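Inner kinetochore subunit cnp3 (Schizosaccharomyces pombe, PDB 6O2D) serves as an inner-kinetochore platform component on centromeric DNA, linking chromosomes to outer-kinetochore assembly, its cupin domain forming dimers. Local coordinates at residues 68-73 with 132-137; 18-23 with 30-35; 86-91 with 138-143. All coordinates share one frame; numbering follows the deposited sequence.

Interaction 1 of 3, residues 68-73 with 132-137; sequences AGVVEM and AVRLYY
Six backbone hydrogen bonds zip 68-73 to the antiparallel 132-137, two in each of the pairs G69-Y137, V71-L135 and M73-V133. At the G69 end, G69 N to Y137 O and Y137 N to G69 O each measure 2.9 Å, both donors standing above the plane of the carbonyl they meet. Further along, L135 N approaches V71 O almost along the C=O axis, whereas M73 N and V133 N lie in the planes of their acceptor carbonyls.

The aromatic contact is a CH-pi interaction. With CG of Y137 in the crowded position between backbone N and carbonyl carbon (chi1 77°), the ring folds across the neighbouring strand, and G69 CA sits 3.7 Å from its centroid, over the face. G69 N lies 3.4 Å above the plane of the Y137 ring, over its centre. This is the cross-strand pairing called aromatic rescue of glycine.

The two strands are neighbours in the five-stranded sheet of the cupin beta-barrel. The face bearing V71, L135, M73 and Y137 includes contacts to F91 and, through selenomethionine M73, to I125 of the other sheet; on the opposite face, Y136 OH is hydrogen-bonded to S90 OG of the second subunit.

On the face of V71, M73, L135 and Y137, M73 CE meets L135 CD1 at 3.7 Å, and V71 CG2 touches Y137 CD2 at 3.8 Å, those side chains crossing at about a right angle.

On the face of E72 and R134, E72 OE1 and R134 NH1 form a long salt bridge of 4.0 Å; carboxylate and guanidinium planes stand 89° apart, with no N-H aimed at the oxygen. E72 OE2 pairs with K55.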
ATOM      1  N   ALA B  68       3.621  -5.895   2.554  1.00 54.60           N
ATOM      2  CA  ALA B  68       2.494  -5.873   1.626  1.00 58.89           C
ATOM      3  C   ALA B  68       2.303  -7.237   0.968  1.00 56.63           C
ATOM      4  O   ALA B  68       3.258  -8.004   0.795  1.00 52.49           O
ATOM      5  CB  ALA B  68       2.672  -4.789   0.558  1.00 36.65           C
ATOM      6  N   GLY B  69       1.065  -7.516   0.578  1.00 49.11           N
ATOM      7  CA  GLY B  69       0.759  -8.796  -0.021  1.00 55.48           C
ATOM      8  C   GLY B  69      -0.601  -8.816  -0.683  1.00 60.01           C
ATOM      9  O   GLY B  69      -1.204  -7.771  -0.940  1.00 52.80           O
ATOM     10  N   VAL B  70      -1.076 -10.034  -0.953  1.00 43.35           N
ATOM     11  CA  VAL B  70      -2.358 -10.249  -1.608  1.00 49.84           C
ATOM     12  C   VAL B  70      -3.164 -11.258  -0.805  1.00 52.74           C
ATOM     13  O   VAL B  70      -2.622 -12.249  -0.299  1.00 55.75           O
ATOM     14  CB  VAL B  70      -2.181 -10.719  -3.075  1.00 53.72           C
ATOM     15  CG1 VAL B  70      -1.212 -11.891  -3.167  1.00 45.60           C
ATOM     16  CG2 VAL B  70      -3.528 -11.079  -3.714  1.00 47.14           C
ATOM     17  N   VAL B  71      -4.459 -10.971  -0.666  1.00 55.87           N
ATOM     18  CA  VAL B  71      -5.440 -11.854  -0.050  1.00 56.11           C
ATOM     19  C   VAL B  71      -6.566 -12.045  -1.055  1.00 52.45           C
ATOM     20  O   VAL B  71      -6.974 -11.085  -1.722  1.00 66.29           O
ATOM     21  CB  VAL B  71      -5.986 -11.282   1.285  1.00 56.65           C
ATOM     22  CG1 VAL B  71      -7.253 -12.018   1.737  1.00 66.64           C
ATOM     23  CG2 VAL B  71      -4.925 -11.310   2.369  1.00 57.40           C
ATOM     24  N   GLU B  72      -7.055 -13.290  -1.168  1.00 62.57           N
ATOM     25  CA  GLU B  72      -8.241 -13.645  -1.942  1.00 74.08           C
ATOM     26  C   GLU B  72      -9.273 -14.287  -1.026  1.00 78.11           C
ATOM     27  O   GLU B  72      -8.914 -15.030  -0.112  1.00 73.84           O
ATOM     28  CB  GLU B  72      -7.956 -14.641  -3.072  1.00 75.02           C
ATOM     29  CG  GLU B  72      -9.203 -14.955  -3.869  1.00 93.51           C
ATOM     30  CD  GLU B  72      -8.998 -16.024  -4.865  1.00101.67           C
ATOM     31  OE1 GLU B  72      -7.976 -15.951  -5.576  1.00 79.82           O
ATOM     32  OE2 GLU B  72      -9.836 -16.948  -4.908  1.00110.42           O
HETATM   33  N   MSE B  73     -10.551 -14.026  -1.285  1.00 83.43           N
HETATM   34  CA  MSE B  73     -11.610 -14.629  -0.488  1.00 77.96           C
HETATM   35  C   MSE B  73     -12.625 -15.327  -1.380  1.00 79.80           C
HETATM   36  O   MSE B  73     -13.243 -14.702  -2.246  1.00 75.70           O
HETATM   37  CB  MSE B  73     -12.272 -13.547   0.347  1.00 74.57           C
HETATM   38  CG  MSE B  73     -11.340 -13.112   1.441  1.00 86.86           C
HETATM   39 SE   MSE B  73     -12.160 -11.935   2.706  1.00106.26          SE
HETATM   40  CE  MSE B  73     -12.205 -10.299   1.657  1.00 97.19           C
ATOM     41  N   ALA B 132     -14.777 -14.757  -6.504  1.00 95.99           N
ATOM     42  CA  ALA B 132     -13.805 -14.582  -5.430  1.00 93.05           C
ATOM     43  C   ALA B 132     -13.286 -13.151  -5.405  1.00 93.48           C
ATOM     44  O   ALA B 132     -13.122 -12.511  -6.446  1.00 87.66           O
ATOM     45  CB  ALA B 132     -12.636 -15.563  -5.571  1.00 74.73           C
ATOM     46  N   VAL B 133     -13.031 -12.642  -4.209  1.00 95.01           N
ATOM     47  CA  VAL B 133     -12.506 -11.293  -4.044  1.00 86.02           C
ATOM     48  C   VAL B 133     -11.005 -11.419  -3.878  1.00 72.25           C
ATOM     49  O   VAL B 133     -10.523 -12.373  -3.261  1.00 77.43           O
ATOM     50  CB  VAL B 133     -13.133 -10.577  -2.834  1.00 84.90           C
ATOM     51  CG1 VAL B 133     -12.386  -9.266  -2.549  1.00 81.07           C
ATOM     52  CG2 VAL B 133     -14.623 -10.347  -3.073  1.00 77.19           C
ATOM     53  N   ARG B 134     -10.266 -10.470  -4.438  1.00 57.77           N
ATOM     54  CA  ARG B 134      -8.817 -10.503  -4.413  1.00 61.92           C
ATOM     55  C   ARG B 134      -8.430  -9.098  -3.954  1.00 58.63           C
ATOM     56  O   ARG B 134      -8.937  -8.102  -4.499  1.00 65.99           O
ATOM     57  CB  ARG B 134      -8.237 -10.850  -5.798  1.00 63.79           C
ATOM     58  CG  ARG B 134      -6.779 -10.444  -5.987  1.00 78.88           C
ATOM     59  CD  ARG B 134      -6.251 -10.515  -7.440  1.00 94.52           C
ATOM     60  NE  ARG B 134      -6.605 -11.692  -8.252  1.00101.84           N
ATOM     61  CZ  ARG B 134      -6.193 -12.936  -8.026  1.00110.19           C
ATOM     62  NH1 ARG B 134      -5.463 -13.222  -6.955  1.00108.73           N
ATOM     63  NH2 ARG B 134      -6.573 -13.909  -8.844  1.00108.08           N
ATOM     64  N   LEU B 135      -7.568  -9.005  -2.925  1.00 64.66           N
ATOM     65  CA  LEU B 135      -7.183  -7.710  -2.370  1.00 54.83           C
ATOM     66  C   LEU B 135      -5.677  -7.548  -2.334  1.00 51.31           C
ATOM     67  O   LEU B 135      -4.947  -8.494  -2.040  1.00 55.58           O
ATOM     68  CB  LEU B 135      -7.711  -7.512  -0.951  1.00 49.65           C
ATOM     69  CG  LEU B 135      -9.151  -7.811  -0.573  1.00 53.41           C
ATOM     70  CD1 LEU B 135      -9.229  -8.191   0.914  1.00 54.75           C
ATOM     71  CD2 LEU B 135     -10.009  -6.607  -0.896  1.00 58.85           C
ATOM     72  N   TYR B 136      -5.239  -6.312  -2.548  1.00 45.14           N
ATOM     73  CA  TYR B 136      -3.869  -5.900  -2.282  1.00 59.47           C
ATOM     74  C   TYR B 136      -3.816  -5.217  -0.919  1.00 59.66           C
ATOM     75  O   TYR B 136      -4.493  -4.205  -0.709  1.00 63.54           O
ATOM     76  CB  TYR B 136      -3.376  -4.954  -3.379  1.00 45.64           C
ATOM     77  CG  TYR B 136      -2.035  -4.345  -3.079  1.00 50.83           C
ATOM     78  CD1 TYR B 136      -0.895  -5.133  -3.044  1.00 54.04           C
ATOM     79  CD2 TYR B 136      -1.905  -2.989  -2.823  1.00 50.26           C
ATOM     80  CE1 TYR B 136       0.335  -4.593  -2.776  1.00 48.53           C
ATOM     81  CE2 TYR B 136      -0.665  -2.437  -2.549  1.00 48.81           C
ATOM     82  CZ  TYR B 136       0.446  -3.247  -2.527  1.00 42.40           C
ATOM     83  OH  TYR B 136       1.682  -2.721  -2.250  1.00 42.03           O
ATOM     84  N   TYR B 137      -3.027  -5.762   0.005  1.00 59.49           N
ATOM     85  CA  TYR B 137      -2.954  -5.206   1.350  1.00 53.34           C
ATOM     86  C   TYR B 137      -1.565  -4.658   1.643  1.00 51.95           C
ATOM     87  O   TYR B 137      -0.557  -5.140   1.118  1.00 53.06           O
ATOM     88  CB  TYR B 137      -3.332  -6.245   2.425  1.00 54.21           C
ATOM     89  CG  TYR B 137      -2.260  -7.275   2.756  1.00 57.46           C
ATOM     90  CD1 TYR B 137      -1.248  -7.000   3.674  1.00 55.47           C
ATOM     91  CD2 TYR B 137      -2.279  -8.535   2.168  1.00 64.53           C
ATOM     92  CE1 TYR B 137      -0.267  -7.940   3.971  1.00 54.91           C
ATOM     93  CE2 TYR B 137      -1.311  -9.489   2.469  1.00 63.22           C
ATOM     94  CZ  TYR B 137      -0.305  -9.184   3.364  1.00 61.62           C
ATOM     95  OH  TYR B 137       0.657 -10.131   3.657  1.00 66.40           O
TER

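Interaction 2 of 3, residues 18-23 with 30-35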
ATOM      1  N   ASN B  18      12.695  -9.742 -10.891  1.00 69.87           N
ATOM      2  CA  ASN B  18      13.889  -9.596 -10.079  1.00 65.01           C
ATOM      3  C   ASN B  18      14.680  -8.423 -10.631  1.00 55.63           C
ATOM      4  O   ASN B  18      14.699  -8.174 -11.841  1.00 62.73           O
ATOM      5  CB  ASN B  18      14.744 -10.866 -10.074  1.00 69.80           C
ATOM      6  CG  ASN B  18      15.692 -10.921  -8.892  1.00 85.58           C
ATOM      7  OD1 ASN B  18      16.914 -10.902  -9.059  1.00 99.75           O
ATOM      8  ND2 ASN B  18      15.134 -10.975  -7.687  1.00 82.87           N
ATOM      9  N   CYS B  19      15.347  -7.706  -9.738  1.00 52.17           N
ATOM     10  CA  CYS B  19      16.016  -6.489 -10.157  1.00 52.06           C
ATOM     11  C   CYS B  19      17.112  -6.178  -9.154  1.00 65.07           C
ATOM     12  O   CYS B  19      16.985  -6.476  -7.964  1.00 74.43           O
ATOM     13  CB  CYS B  19      14.998  -5.338 -10.250  1.00 51.58           C
ATOM     14  SG  CYS B  19      15.664  -3.656 -10.348  1.00 63.25           S
ATOM     15  N   GLU B  20      18.181  -5.558  -9.638  1.00 64.02           N
ATOM     16  CA  GLU B  20      19.265  -5.157  -8.762  1.00 59.95           C
ATOM     17  C   GLU B  20      18.987  -3.739  -8.286  1.00 57.83           C
ATOM     18  O   GLU B  20      18.792  -2.826  -9.097  1.00 49.50           O
ATOM     19  CB  GLU B  20      20.621  -5.240  -9.458  1.00 55.93           C
ATOM     20  CG  GLU B  20      21.793  -5.276  -8.473  1.00 67.91           C
ATOM     21  CD  GLU B  20      23.133  -5.003  -9.129  1.00 79.27           C
ATOM     22  OE1 GLU B  20      23.167  -4.864 -10.369  1.00 88.86           O
ATOM     23  OE2 GLU B  20      24.151  -4.916  -8.408  1.00 89.33           O
ATOM     24  N   VAL B  21      18.953  -3.558  -6.972  1.00 52.55           N
ATOM     25  CA  VAL B  21      18.587  -2.282  -6.381  1.00 44.09           C
ATOM     26  C   VAL B  21      19.694  -1.876  -5.430  1.00 44.57           C
ATOM     27  O   VAL B  21      20.408  -2.721  -4.878  1.00 48.22           O
ATOM     28  CB  VAL B  21      17.231  -2.329  -5.630  1.00 48.96           C
ATOM     29  CG1 VAL B  21      16.080  -2.588  -6.590  1.00 45.70           C
ATOM     30  CG2 VAL B  21      17.257  -3.374  -4.514  1.00 49.55           C
ATOM     31  N   LEU B  22      19.824  -0.570  -5.227  1.00 50.85           N
ATOM     32  CA  LEU B  22      20.741  -0.084  -4.213  1.00 50.61           C
ATOM     33  C   LEU B  22      20.175  -0.408  -2.841  1.00 59.42           C
ATOM     34  O   LEU B  22      18.962  -0.548  -2.664  1.00 54.76           O
ATOM     35  CB  LEU B  22      20.929   1.428  -4.340  1.00 44.69           C
ATOM     36  CG  LEU B  22      21.611   1.932  -5.606  1.00 50.58           C
ATOM     37  CD1 LEU B  22      21.646   3.441  -5.629  1.00 44.45           C
ATOM     38  CD2 LEU B  22      23.012   1.376  -5.654  1.00 54.33           C
ATOM     39  N   SER B  23      21.068  -0.528  -1.865  1.00 65.70           N
ATOM     40  CA  SER B  23      20.728  -1.155  -0.597  1.00 65.93           C
ATOM     41  C   SER B  23      20.343  -0.157   0.489  1.00 62.76           C
ATOM     42  O   SER B  23      19.880  -0.581   1.554  1.00 60.69           O
ATOM     43  CB  SER B  23      21.896  -2.018  -0.105  1.00 55.37           C
ATOM     44  OG  SER B  23      21.752  -3.344  -0.574  1.00 54.37           O
ATOM     45  N   LYS B  30      26.712   2.710  -2.000  1.00 73.74           N
ATOM     46  CA  LYS B  30      26.748   2.148  -3.341  1.00 74.51           C
ATOM     47  C   LYS B  30      26.592   0.634  -3.346  1.00 72.72           C
ATOM     48  O   LYS B  30      26.558   0.033  -4.424  1.00 70.57           O
ATOM     49  CB  LYS B  30      28.062   2.525  -4.039  1.00 81.93           C
ATOM     50  CG  LYS B  30      28.304   4.022  -4.194  1.00 88.00           C
ATOM     51  CD  LYS B  30      29.322   4.307  -5.299  1.00 86.03           C
ATOM     52  CE  LYS B  30      29.573   5.803  -5.466  1.00 84.92           C
ATOM     53  NZ  LYS B  30      30.924   6.102  -6.045  1.00 84.29           N
ATOM     54  N   ALA B  31      26.468   0.008  -2.176  1.00 66.76           N
ATOM     55  CA  ALA B  31      26.196  -1.421  -2.130  1.00 60.21           C
ATOM     56  C   ALA B  31      24.843  -1.718  -2.766  1.00 56.29           C
ATOM     57  O   ALA B  31      23.944  -0.875  -2.793  1.00 57.72           O
ATOM     58  CB  ALA B  31      26.237  -1.933  -0.690  1.00 52.07           C
ATOM     59  N   SER B  32      24.705  -2.936  -3.287  1.00 57.03           N
ATOM     60  CA  SER B  32      23.554  -3.289  -4.103  1.00 53.96           C
ATOM     61  C   SER B  32      23.157  -4.728  -3.824  1.00 47.37           C
ATOM     62  O   SER B  32      23.916  -5.504  -3.237  1.00 61.34           O
ATOM     63  CB  SER B  32      23.846  -3.083  -5.595  1.00 62.43           C
ATOM     64  OG  SER B  32      24.712  -4.090  -6.092  1.00 93.48           O
ATOM     65  N   GLU B  33      21.926  -5.063  -4.204  1.00 45.88           N
ATOM     66  CA  GLU B  33      21.430  -6.421  -4.044  1.00 53.25           C
ATOM     67  C   GLU B  33      20.428  -6.729  -5.145  1.00 57.94           C
ATOM     68  O   GLU B  33      19.898  -5.830  -5.801  1.00 54.11           O
ATOM     69  CB  GLU B  33      20.782  -6.617  -2.672  1.00 57.43           C
ATOM     70  CG  GLU B  33      19.616  -5.659  -2.441  1.00 67.21           C
ATOM     71  CD  GLU B  33      19.025  -5.791  -1.060  1.00 76.32           C
ATOM     72  OE1 GLU B  33      17.937  -6.396  -0.930  1.00 89.69           O
ATOM     73  OE2 GLU B  33      19.653  -5.287  -0.106  1.00 77.34           O
ATOM     74  N   GLU B  34      20.155  -8.014  -5.318  1.00 62.81           N
ATOM     75  CA  GLU B  34      19.025  -8.464  -6.115  1.00 68.39           C
ATOM     76  C   GLU B  34      17.841  -8.664  -5.183  1.00 57.60           C
ATOM     77  O   GLU B  34      17.968  -9.327  -4.152  1.00 59.82           O
ATOM     78  CB  GLU B  34      19.366  -9.752  -6.869  1.00 61.14           C
ATOM     79  CG  GLU B  34      20.174  -9.528  -8.130  1.00 79.68           C
ATOM     80  CD  GLU B  34      20.991 -10.742  -8.512  1.00102.55           C
ATOM     81  OE1 GLU B  34      22.241 -10.677  -8.452  1.00110.92           O
ATOM     82  OE2 GLU B  34      20.379 -11.770  -8.865  1.00111.15           O
ATOM     83  N   ARG B  35      16.699  -8.090  -5.543  1.00 52.09           N
ATOM     84  CA  ARG B  35      15.481  -8.257  -4.771  1.00 52.18           C
ATOM     85  C   ARG B  35      14.282  -8.274  -5.709  1.00 54.94           C
ATOM     86  O   ARG B  35      14.263  -7.582  -6.731  1.00 56.58           O
ATOM     87  CB  ARG B  35      15.364  -7.120  -3.736  1.00 65.07           C
ATOM     88  CG  ARG B  35      14.040  -6.990  -3.005  1.00 70.27           C
ATOM     89  CD  ARG B  35      14.075  -5.802  -2.047  1.00 60.63           C
ATOM     90  NE  ARG B  35      12.862  -5.729  -1.238  1.00 69.96           N
ATOM     91  CZ  ARG B  35      12.644  -4.834  -0.275  1.00 64.41           C
ATOM     92  NH1 ARG B  35      13.565  -3.918   0.018  1.00 53.25           N
ATOM     93  NH2 ARG B  35      11.502  -4.861   0.403  1.00 58.45           N
TER
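S32 holds OG between its backbone N and carbonyl carbon (chi1 74°), while E20 sends CG anti to its backbone N (chi1 -161°) and continues extended, so that the carboxylate runs diagonally over the strand pair to the serine. A second glutamate takes a different path: E33 has CG in the crowded position (chi1 59°), and its otherwise extended chain carries the carboxylate toward S23 on the other face.

Two hydroxyl-carboxylate bonds result. S32 OG donates to E20 OE2 at 2.5 Å, and S23 OG donates to E33 OE2 at 2.9 Å; each acceptor uses its anti lone pair, the one turned away from its partner oxygen. On the same face as E33, V21 CG2 lies 3.9 Å from the aliphatic E33 CG. At the other end of the hairpin, N18 OD1 rests 3.5 Å from E34 CB, the two side chains crossing at about a right angle.

The backbone ladder is that of an antiparallel beta hairpin, strands 16-22 and 32-40 joined by the loop between. R35 N reaches C19 O at 2.9 Å and V21 N reaches E33 O at 2.7 Å, both nearly along the C=O axis. Nearer the loop, S23 N binds A31 O at 3.0 Å from above the carbonyl plane.

The hairpin extends to the second subunit: L22 N donates to N121 OD1 of the second subunit, and N103 ND2 of that subunit donates to E20 O; C19 packs on T105 of that subunit. R35, for its part, forms a salt bridge with E62.

E20 OE2 and E34 OE1 are 6.1 Å apart on the same exposed face, so the serine hydroxyl probably offsets some of the negative charge gathered there, and S23 may do likewise for E33 on the other face.

Interaction 3 of 3, residues 86-91 with 138-143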
ATOM      1  N   HIS B  86      -0.952  -2.128  16.561  1.00 59.55           N
ATOM      2  CA  HIS B  86      -0.008  -1.058  16.276  1.00 53.60           C
ATOM      3  C   HIS B  86       0.236  -0.856  14.786  1.00 62.83           C
ATOM      4  O   HIS B  86       1.125  -0.082  14.419  1.00 65.19           O
ATOM      5  CB  HIS B  86       1.316  -1.362  16.970  1.00 57.37           C
ATOM      6  CG  HIS B  86       1.835  -2.731  16.663  1.00 72.62           C
ATOM      7  ND1 HIS B  86       1.348  -3.865  17.279  1.00 72.37           N
ATOM      8  CD2 HIS B  86       2.764  -3.154  15.775  1.00 70.08           C
ATOM      9  CE1 HIS B  86       1.970  -4.925  16.797  1.00 72.64           C
ATOM     10  NE2 HIS B  86       2.836  -4.521  15.885  1.00 74.30           N
ATOM     11  N   ASN B  87      -0.513  -1.541  13.923  1.00 48.81           N
ATOM     12  CA  ASN B  87      -0.363  -1.409  12.484  1.00 46.67           C
ATOM     13  C   ASN B  87      -1.546  -0.655  11.902  1.00 46.66           C
ATOM     14  O   ASN B  87      -2.684  -0.827  12.352  1.00 68.71           O
ATOM     15  CB  ASN B  87      -0.262  -2.770  11.792  1.00 48.92           C
ATOM     16  CG  ASN B  87       0.901  -3.575  12.275  1.00 60.41           C
ATOM     17  OD1 ASN B  87       2.051  -3.198  12.077  1.00 78.05           O
ATOM     18  ND2 ASN B  87       0.614  -4.700  12.910  1.00 73.25           N
ATOM     19  N   ILE B  88      -1.272   0.192  10.917  1.00 44.83           N
ATOM     20  CA  ILE B  88      -2.318   0.739  10.061  1.00 60.34           C
ATOM     21  C   ILE B  88      -2.455  -0.198   8.865  1.00 49.83           C
ATOM     22  O   ILE B  88      -1.461  -0.522   8.206  1.00 53.20           O
ATOM     23  CB  ILE B  88      -2.005   2.180   9.625  1.00 56.85           C
ATOM     24  CG1 ILE B  88      -3.003   2.647   8.561  1.00 70.76           C
ATOM     25  CG2 ILE B  88      -0.584   2.302   9.113  1.00 55.86           C
ATOM     26  CD1 ILE B  88      -3.213   4.153   8.534  1.00 74.30           C
HETATM   27  N   MSE B  89      -3.670  -0.685   8.628  1.00 49.47           N
HETATM   28  CA  MSE B  89      -3.958  -1.561   7.501  1.00 48.98           C
HETATM   29  C   MSE B  89      -4.427  -0.752   6.316  1.00 57.44           C
HETATM   30  O   MSE B  89      -5.122   0.249   6.486  1.00 70.64           O
HETATM   31  CB  MSE B  89      -5.037  -2.596   7.842  1.00 67.72           C
HETATM   32  CG  MSE B  89      -5.028  -3.110   9.261  1.00 88.48           C
HETATM   33 SE   MSE B  89      -3.846  -4.633   9.446  1.00109.45          SE
HETATM   34  CE  MSE B  89      -4.699  -5.894   8.225  1.00106.61           C
ATOM     35  N   SER B  90      -4.051  -1.203   5.120  1.00 48.42           N
ATOM     36  CA  SER B  90      -4.583  -0.687   3.869  1.00 50.16           C
ATOM     37  C   SER B  90      -5.056  -1.852   3.015  1.00 55.45           C
ATOM     38  O   SER B  90      -4.450  -2.928   3.023  1.00 59.26           O
ATOM     39  CB  SER B  90      -3.531   0.118   3.098  1.00 54.26           C
ATOM     40  OG  SER B  90      -4.131   1.129   2.315  1.00 62.62           O
ATOM     41  N   PHE B  91      -6.168  -1.650   2.315  1.00 60.04           N
ATOM     42  CA  PHE B  91      -6.708  -2.658   1.415  1.00 52.65           C
ATOM     43  C   PHE B  91      -7.133  -1.973   0.131  1.00 58.22           C
ATOM     44  O   PHE B  91      -7.790  -0.928   0.182  1.00 55.66           O
ATOM     45  CB  PHE B  91      -7.888  -3.402   2.038  1.00 54.44           C
ATOM     46  CG  PHE B  91      -7.507  -4.252   3.207  1.00 59.58           C
ATOM     47  CD1 PHE B  91      -6.971  -5.513   3.015  1.00 54.13           C
ATOM     48  CD2 PHE B  91      -7.674  -3.789   4.498  1.00 49.04           C
ATOM     49  CE1 PHE B  91      -6.616  -6.298   4.093  1.00 48.90           C
ATOM     50  CE2 PHE B  91      -7.319  -4.570   5.570  1.00 56.83           C
ATOM     51  CZ  PHE B  91      -6.790  -5.828   5.366  1.00 50.97           C
ATOM     52  N   THR B 138      -1.528  -3.636   2.493  1.00 57.32           N
ATOM     53  CA  THR B 138      -0.296  -3.148   3.088  1.00 56.54           C
ATOM     54  C   THR B 138      -0.572  -2.914   4.563  1.00 65.42           C
ATOM     55  O   THR B 138      -1.664  -2.470   4.928  1.00 66.71           O
ATOM     56  CB  THR B 138       0.203  -1.851   2.420  1.00 48.15           C
ATOM     57  OG1 THR B 138      -0.626  -0.756   2.810  1.00 43.96           O
ATOM     58  CG2 THR B 138       0.163  -1.966   0.890  1.00 44.93           C
ATOM     59  N   HIS B 139       0.407  -3.214   5.410  1.00 60.32           N
ATOM     60  CA  HIS B 139       0.367  -2.752   6.787  1.00 59.09           C
ATOM     61  C   HIS B 139       1.696  -2.107   7.139  1.00 57.22           C
ATOM     62  O   HIS B 139       2.740  -2.439   6.569  1.00 52.14           O
ATOM     63  CB  HIS B 139       0.011  -3.870   7.793  1.00 60.43           C
ATOM     64  CG  HIS B 139       0.965  -5.017   7.815  1.00 62.67           C
ATOM     65  ND1 HIS B 139       0.698  -6.215   7.187  1.00 71.16           N
ATOM     66  CD2 HIS B 139       2.163  -5.172   8.426  1.00 69.82           C
ATOM     67  CE1 HIS B 139       1.704  -7.048   7.385  1.00 74.62           C
ATOM     68  NE2 HIS B 139       2.606  -6.440   8.134  1.00 71.61           N
ATOM     69  N   ALA B 140       1.617  -1.097   8.003  1.00 59.62           N
ATOM     70  CA  ALA B 140       2.756  -0.273   8.368  1.00 53.89           C
ATOM     71  C   ALA B 140       2.638   0.111   9.835  1.00 57.75           C
ATOM     72  O   ALA B 140       1.544   0.146  10.405  1.00 59.64           O
ATOM     73  CB  ALA B 140       2.852   0.977   7.481  1.00 49.54           C
ATOM     74  N   THR B 141       3.779   0.419  10.442  1.00 47.33           N
ATOM     75  CA  THR B 141       3.796   0.802  11.843  1.00 53.43           C
ATOM     76  C   THR B 141       4.892   1.837  12.053  1.00 55.92           C
ATOM     77  O   THR B 141       5.829   1.952  11.257  1.00 56.66           O
ATOM     78  CB  THR B 141       3.989  -0.417  12.755  1.00 66.56           C
ATOM     79  OG1 THR B 141       4.034   0.003  14.127  1.00 64.59           O
ATOM     80  CG2 THR B 141       5.270  -1.165  12.389  1.00 61.65           C
ATOM     81  N   ASP B 142       4.747   2.604  13.129  1.00 53.94           N
ATOM     82  CA  ASP B 142       5.666   3.695  13.454  1.00 58.98           C
ATOM     83  C   ASP B 142       6.729   3.159  14.403  1.00 57.26           C
ATOM     84  O   ASP B 142       6.502   3.041  15.607  1.00 65.10           O
ATOM     85  CB  ASP B 142       4.904   4.865  14.064  1.00 57.65           C
ATOM     86  CG  ASP B 142       5.709   6.145  14.071  1.00 58.30           C
ATOM     87  OD1 ASP B 142       6.802   6.169  14.678  1.00 58.77           O
ATOM     88  OD2 ASP B 142       5.246   7.128  13.462  1.00 65.07           O
ATOM     89  N   THR B 143       7.906   2.847  13.854  1.00 52.31           N
ATOM     90  CA  THR B 143       8.929   2.148  14.623  1.00 51.08           C
ATOM     91  C   THR B 143       9.456   3.005  15.765  1.00 60.33           C
ATOM     92  O   THR B 143       9.751   2.487  16.848  1.00 55.08           O
ATOM     93  CB  THR B 143      10.069   1.722  13.703  1.00 51.05           C
ATOM     94  OG1 THR B 143      10.613   2.877  13.050  1.00 55.49           O
ATOM     95  CG2 THR B 143       9.549   0.753  12.649  1.00 47.53           C
TER
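T141 OG1 is the best-gripped side-chain polar atom where 86-91 and 138-143 meet, and two hydrogen bonds hold it. It donates to H86 O at 2.9 Å, from above the carbonyl plane, and is bonded to N146 ND2 in the helix that follows. An anti placement relative to the backbone N (chi1 179°) directs the hydroxyl across the gap; T141 OG1 also lies in the plane of the H86 imidazole, at its edge, 3.8 Å from H86 CD2. The methine carbon of the same threonine, T141 CB, is touched by N87 OD1 at 3.5 Å, while the other end of that amide, ND2, stands above one face of the H86 ring, offset toward its rim. One carbonyl and one hydroxyl thus tie the H86 backbone to the approach of helix 143-149.

Within the strands, four backbone bonds close the hydrogen-bonded pairs I88-A140 and S90-T138. I88 N points to A140 O at 2.9 Å and S90 N to T138 O at 2.7 Å, both nearly along the C=O axis. The return bond T138 N to S90 O is longer, 3.1 Å, with its donor above the carbonyl plane. Between these rungs lies the non-hydrogen-bonded pair of selenomethionine M89 and H139.

On the face shared by I88, S90, T138 and A140, I88 CG2 packs on A140 CB at 4.0 Å; I88 and T138 also meet F66 of the second subunit. D142 is the N-cap of the helix, its OD1 accepting E145 N and bonding to T143 OG1 of the second subunit.

Antiparallel strands 88-95 and 133-140, paired side by side in one sheet of a two-sheet barrel with one face turned to a partner chain, are typical of the dimeric cupin fold.

In the fold
Interactions 1 and 3 sit on either flank of one strand, 133-140, in the same five-stranded sheet: interaction 1 pairs it with 66-73, interaction 3 with 88-95. They cross along the chain and touch, Y137 CB packing on F91. Interaction 1 is buried; beyond its backbone ladder, its side chains meet mainly through apolar and aromatic contacts, with one long charge pair between E72 and R134. Interaction 3 is partly buried and turns polar near the helix and dimer partner. Interaction 2 is a local surface hairpin, its centre about 27 Å from that of interaction 1, where serine-glutamate bonds stand out beside a little apolar packing. All three reach the second subunit, interaction 1 through a single residue.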